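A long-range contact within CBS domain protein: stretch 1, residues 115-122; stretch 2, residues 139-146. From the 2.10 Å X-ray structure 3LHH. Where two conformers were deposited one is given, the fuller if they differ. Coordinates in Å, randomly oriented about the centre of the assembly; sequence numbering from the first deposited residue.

Stretch 1 115-122: NCNFVPNS
Stretch 2 139-146: MVFVVDEY

Two strands of one chain lie side by side and run the same way. The first ends at Pro120; the second spans Met139 to Val143. Their N-to-C directions differ by 40°, and the axes come within 4.6 Å. Phe118 is level with Phe141 (CA to CA 4.6 Å), Val119 with Val142 (CA to CA 5.0 Å), and Pro120 with Val143 (CA to CA 5.2 Å). All three pairs are parallel bridges. The backbone is extended, with phi/psi of -106/146 at Phe118, -137/152 at Val119, -97/140 at Phe141 and -112/130 at Val142.

Four hydrogen bonds form the ladder. Phe141 N donates to Asn117 O at 2.9 Å, nearly straight at 170°. Val119 N donates to Phe141 O at 2.8 Å. Val143 N donates to Val119 O at 3.0 Å. Asn121 N donates to Val143 O at 2.8 Å, the most bent of the four at 137°. Val119, Phe141 and Val143 each use both N and O across the gap, the usual pattern of parallel pairing. Two CA-H...O contacts accompany the ladder: Phe118 CA to Phe141 O at 3.2 Å, and Val142 CA to Val119 O at 3.3 Å. Before the ladder begins, one water bridges the two stretches. It accepts from Asn117 N at 2.8 Å and donates to Met139 O at 2.7 Å. Met139 is selenomethionine, and the end of its side chain leads away from the contact.

One face of the sheet carries Phe118, Pro120, Phe141 and Val143. Phe118 is m (chi1 -67°, chi2 84°). Phe141 is also m (chi1 -61°, chi2 -58°). Their ring planes meet at 43°, with centroids 5.5 Å apart, an oblique pair. The CD2 side of the Phe118 ring sits over the hollow between Phe141 and Val143: Phe118 CD2 is 3.7 Å from Phe141 CB and 3.7 Å from Val143 CG1. Phe141 CD2 lies over one face of the Phe118 ring. Val143 is m, chi1 -54°. The Phe141 ring reaches back to Cys116, whose CB is 3.2 Å from Phe141 CE2, a very tight fit at the ring edge. Cys116 is p, chi1 63°. Its SG also lies at that ring's edge, 4.9 Å from the centroid of the Phe141 ring.

Val119, Val140 and Val142 line the other face. Val119 is m (chi1 -62°), and its CG2 rests over the notch between Val140 and Val142, 3.9 Å from Val142 CG2 and 4.4 Å from Val140 CG2. Val140 is m (chi1 -59°); Val142 is t (chi1 -178°). Val142 CG1 packs against the segment after the first strand, 3.6 Å from Asn121 CA and 3.7 Å from Asn121 CB.

Asn121 (phi/psi -72/2, chi1 73°, p) leaves the extended path. Its ND2 packs 3.8 Å from Asp144 CB. In the second stretch Tyr146 N donates to Asp144 OD1 at 3.0 Å, with Asp144 p at chi1 60°. Between them the two stretches bury 557 Å², both sides summed.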

ATOM      1  N   ASN A 115       0.693   2.683   9.854  1.00 45.14           N
ATOM      2  CA  ASN A 115      -0.620   3.219   9.511  1.00 53.79           C
ATOM      3  C   ASN A 115      -0.806   3.514   8.033  1.00 48.71           C
ATOM      4  O   ASN A 115       0.127   3.878   7.343  1.00 54.87           O
ATOM      5  CB  ASN A 115      -0.926   4.491  10.310  1.00 68.94           C
ATOM      6  CG  ASN A 115      -2.260   5.106   9.921  1.00 78.11           C
ATOM      7  OD1 ASN A 115      -3.290   4.430   9.939  1.00 80.79           O
ATOM      8  ND2 ASN A 115      -2.247   6.386   9.548  1.00 82.24           N
ATOM      9  N   CYS A 116      -2.037   3.379   7.566  1.00 59.97           N
ATOM     10  CA  CYS A 116      -2.366   3.604   6.172  1.00 58.52           C
ATOM     11  C   CYS A 116      -3.469   4.639   6.084  1.00 59.54           C
ATOM     12  O   CYS A 116      -4.409   4.619   6.884  1.00 63.58           O
ATOM     13  CB  CYS A 116      -2.861   2.298   5.553  1.00 62.65           C
ATOM     14  SG  CYS A 116      -4.396   1.665   6.298  1.00 85.19           S
ATOM     15  N   ASN A 117      -3.364   5.549   5.120  1.00 51.87           N
ATOM     16  CA  ASN A 117      -4.425   6.526   4.926  1.00 55.80           C
ATOM     17  C   ASN A 117      -5.344   6.179   3.776  1.00 49.60           C
ATOM     18  O   ASN A 117      -4.912   5.668   2.752  1.00 47.15           O
ATOM     19  CB  ASN A 117      -3.857   7.934   4.767  1.00 64.64           C
ATOM     20  CG  ASN A 117      -3.354   8.492   6.072  1.00 71.82           C
ATOM     21  OD1 ASN A 117      -3.788   8.067   7.149  1.00 72.11           O
ATOM     22  ND2 ASN A 117      -2.426   9.436   5.995  1.00 73.87           N
ATOM     23  N   PHE A 118      -6.622   6.446   3.969  1.00 45.64           N
ATOM     24  CA  PHE A 118      -7.621   6.263   2.935  1.00 49.76           C
ATOM     25  C   PHE A 118      -8.058   7.619   2.398  1.00 55.39           C
ATOM     26  O   PHE A 118      -8.106   8.595   3.137  1.00 54.70           O
ATOM     27  CB  PHE A 118      -8.829   5.542   3.511  1.00 48.48           C
ATOM     28  CG  PHE A 118      -8.547   4.130   3.922  1.00 54.40           C
ATOM     29  CD1 PHE A 118      -8.009   3.854   5.169  1.00 58.84           C
ATOM     30  CD2 PHE A 118      -8.834   3.079   3.067  1.00 50.17           C
ATOM     31  CE1 PHE A 118      -7.756   2.554   5.557  1.00 62.86           C
ATOM     32  CE2 PHE A 118      -8.593   1.768   3.445  1.00 56.77           C
ATOM     33  CZ  PHE A 118      -8.045   1.503   4.693  1.00 63.78           C
ATOM     34  N   VAL A 119      -8.375   7.670   1.111  1.00 51.43           N
ATOM     35  CA  VAL A 119      -8.939   8.864   0.515  1.00 50.75           C
ATOM     36  C   VAL A 119     -10.081   8.501  -0.425  1.00 51.71           C
ATOM     37  O   VAL A 119     -10.092   7.410  -0.993  1.00 55.75           O
ATOM     38  CB  VAL A 119      -7.880   9.636  -0.252  1.00 51.97           C
ATOM     39  CG1 VAL A 119      -6.776  10.087   0.702  1.00 45.52           C
ATOM     40  CG2 VAL A 119      -7.332   8.780  -1.386  1.00 46.10           C
ATOM     41  N   PRO A 120     -11.051   9.415  -0.592  1.00 49.16           N
ATOM     42  CA  PRO A 120     -12.171   9.151  -1.496  1.00 49.71           C
ATOM     43  C   PRO A 120     -11.705   9.177  -2.939  1.00 48.55           C
ATOM     44  O   PRO A 120     -10.783   9.920  -3.276  1.00 48.73           O
ATOM     45  CB  PRO A 120     -13.107  10.353  -1.269  1.00 59.84           C
ATOM     46  CG  PRO A 120     -12.493  11.171  -0.163  1.00 57.12           C
ATOM     47  CD  PRO A 120     -11.064  10.792  -0.071  1.00 46.00           C
ATOM     48  N   ASN A 121     -12.353   8.399  -3.795  1.00 50.44           N
ATOM     49  CA  ASN A 121     -12.053   8.434  -5.219  1.00 51.25           C
ATOM     50  C   ASN A 121     -12.548   9.721  -5.883  1.00 59.80           C
ATOM     51  O   ASN A 121     -12.408   9.901  -7.096  1.00 63.70           O
ATOM     52  CB  ASN A 121     -12.626   7.204  -5.929  1.00 58.49           C
ATOM     53  CG  ASN A 121     -14.148   7.250  -6.085  1.00 73.11           C
ATOM     54  OD1 ASN A 121     -14.836   8.074  -5.478  1.00 79.65           O
ATOM     55  ND2 ASN A 121     -14.677   6.343  -6.906  1.00 76.60           N
ATOM     56  N   SER A 122     -13.121  10.615  -5.080  1.00 60.11           N
ATOM     57  CA  SER A 122     -13.639  11.887  -5.578  1.00 59.38           C
ATOM     58  C   SER A 122     -12.607  13.027  -5.454  1.00 60.43           C
ATOM     59  O   SER A 122     -12.892  14.188  -5.767  1.00 56.41           O
ATOM     60  CB  SER A 122     -14.926  12.256  -4.831  1.00 60.70           C
ATOM     61  OG  SER A 122     -14.634  12.770  -3.539  1.00 64.35           O
HETATM   62  N   MSE A 139       2.300   5.698   0.064  1.00 36.44           N
HETATM   63  CA  MSE A 139       1.176   4.931  -0.462  1.00 42.61           C
HETATM   64  C   MSE A 139      -0.142   5.359   0.204  1.00 41.95           C
HETATM   65  O   MSE A 139      -0.196   5.516   1.418  1.00 42.07           O
HETATM   66  CB  MSE A 139       1.470   3.458  -0.171  1.00 38.20           C
HETATM   67  CG  MSE A 139       0.428   2.456  -0.551  1.00 45.68           C
HETATM   68 SE   MSE A 139       1.173   0.640  -0.305  0.70 47.34          SE
HETATM   69  CE  MSE A 139       2.490   0.625  -1.744  1.00 39.37           C
ATOM     70  N   VAL A 140      -1.192   5.575  -0.586  1.00 41.74           N
ATOM     71  CA  VAL A 140      -2.525   5.852  -0.038  0.50 41.14           C
ATOM     72  C   VAL A 140      -3.550   4.923  -0.677  1.00 41.49           C
ATOM     73  O   VAL A 140      -3.410   4.526  -1.843  1.00 41.04           O
ATOM     74  CB  VAL A 140      -2.985   7.314  -0.261  0.50 44.27           C
ATOM     75  CG1 VAL A 140      -2.023   8.308   0.388  0.50 35.63           C
ATOM     76  CG2 VAL A 140      -3.143   7.597  -1.744  0.50 48.71           C
ATOM     77  N   PHE A 141      -4.571   4.563   0.095  1.00 39.04           N
ATOM     78  CA  PHE A 141      -5.648   3.715  -0.395  1.00 37.74           C
ATOM     79  C   PHE A 141      -6.844   4.555  -0.830  1.00 45.56           C
ATOM     80  O   PHE A 141      -7.214   5.526  -0.174  1.00 48.77           O
ATOM     81  CB  PHE A 141      -6.066   2.708   0.673  1.00 34.33           C
ATOM     82  CG  PHE A 141      -4.963   1.769   1.082  1.00 50.52           C
ATOM     83  CD1 PHE A 141      -4.335   0.959   0.143  1.00 44.22           C
ATOM     84  CD2 PHE A 141      -4.557   1.685   2.403  1.00 58.38           C
ATOM     85  CE1 PHE A 141      -3.313   0.098   0.521  1.00 50.64           C
ATOM     86  CE2 PHE A 141      -3.542   0.814   2.785  1.00 58.74           C
ATOM     87  CZ  PHE A 141      -2.917   0.030   1.846  1.00 54.01           C
ATOM     88  N   VAL A 142      -7.451   4.158  -1.937  1.00 43.49           N
ATOM     89  CA  VAL A 142      -8.575   4.874  -2.499  1.00 43.98           C
ATOM     90  C   VAL A 142      -9.859   4.048  -2.400  1.00 48.41           C
ATOM     91  O   VAL A 142      -9.876   2.875  -2.777  1.00 49.34           O
ATOM     92  CB  VAL A 142      -8.300   5.211  -3.966  1.00 41.42           C
ATOM     93  CG1 VAL A 142      -9.458   6.009  -4.552  1.00 48.11           C
ATOM     94  CG2 VAL A 142      -6.985   5.989  -4.086  1.00 38.06           C
ATOM     95  N   VAL A 143     -10.925   4.659  -1.884  1.00 46.37           N
ATOM     96  CA  VAL A 143     -12.216   3.981  -1.745  1.00 54.75           C
ATOM     97  C   VAL A 143     -13.283   4.678  -2.583  1.00 56.54           C
ATOM     98  O   VAL A 143     -13.161   5.869  -2.870  1.00 60.43           O
ATOM     99  CB  VAL A 143     -12.706   3.951  -0.273  1.00 48.92           C
ATOM    100  CG1 VAL A 143     -11.631   3.358   0.626  1.00 49.42           C
ATOM    101  CG2 VAL A 143     -13.082   5.364   0.194  1.00 52.11           C
ATOM    102  N   ASP A 144     -14.321   3.939  -2.976  1.00 53.82           N
ATOM    103  CA  ASP A 144     -15.465   4.540  -3.668  1.00 54.97           C
ATOM    104  C   ASP A 144     -16.504   5.053  -2.671  1.00 63.58           C
ATOM    105  O   ASP A 144     -16.242   5.130  -1.467  1.00 62.38           O
ATOM    106  CB  ASP A 144     -16.092   3.580  -4.699  1.00 58.23           C
ATOM    107  CG  ASP A 144     -16.618   2.279  -4.075  1.00 63.72           C
ATOM    108  OD1 ASP A 144     -16.932   2.251  -2.859  1.00 56.30           O
ATOM    109  OD2 ASP A 144     -16.725   1.276  -4.820  1.00 66.47           O
ATOM    110  N   GLU A 145     -17.683   5.407  -3.175  1.00 76.75           N
ATOM    111  CA  GLU A 145     -18.733   5.980  -2.332  1.00 83.59           C
ATOM    112  C   GLU A 145     -19.340   4.979  -1.338  1.00 75.36           C
ATOM    113  O   GLU A 145     -19.925   5.387  -0.340  1.00 74.74           O
ATOM    114  CB  GLU A 145     -19.826   6.635  -3.187  1.00 95.33           C
ATOM    115  CG  GLU A 145     -19.458   6.805  -4.653  1.00100.06           C
ATOM    116  CD  GLU A 145     -19.378   5.473  -5.384  1.00105.14           C
ATOM    117  OE1 GLU A 145     -18.374   5.247  -6.095  1.00108.44           O
ATOM    118  OE2 GLU A 145     -20.310   4.647  -5.234  1.00100.89           O
ATOM    119  N   TYR A 146     -19.196   3.680  -1.603  1.00 63.14           N
ATOM    120  CA  TYR A 146     -19.650   2.658  -0.657  1.00 52.00           C
ATOM    121  C   TYR A 146     -18.646   2.418   0.462  1.00 53.65           C
ATOM    122  O   TYR A 146     -18.888   1.605   1.352  1.00 58.03           O
ATOM    123  CB  TYR A 146     -19.921   1.316  -1.358  1.00 57.71           C
ATOM    124  CG  TYR A 146     -21.128   1.307  -2.267  1.00 68.24           C
ATOM    125  CD1 TYR A 146     -20.984   1.348  -3.652  1.00 70.46           C
ATOM    126  CD2 TYR A 146     -22.419   1.272  -1.739  1.00 74.91           C
ATOM    127  CE1 TYR A 146     -22.095   1.349  -4.488  1.00 75.47           C
ATOM    128  CE2 TYR A 146     -23.533   1.270  -2.563  1.00 77.17           C
ATOM    129  CZ  TYR A 146     -23.367   1.310  -3.935  1.00 80.54           C
ATOM    130  OH  TYR A 146     -24.475   1.304  -4.749  1.00 85.34           O
TER
HETATM  131  O   HOH W   1      -0.971   6.260   3.879  1.00 55.15           O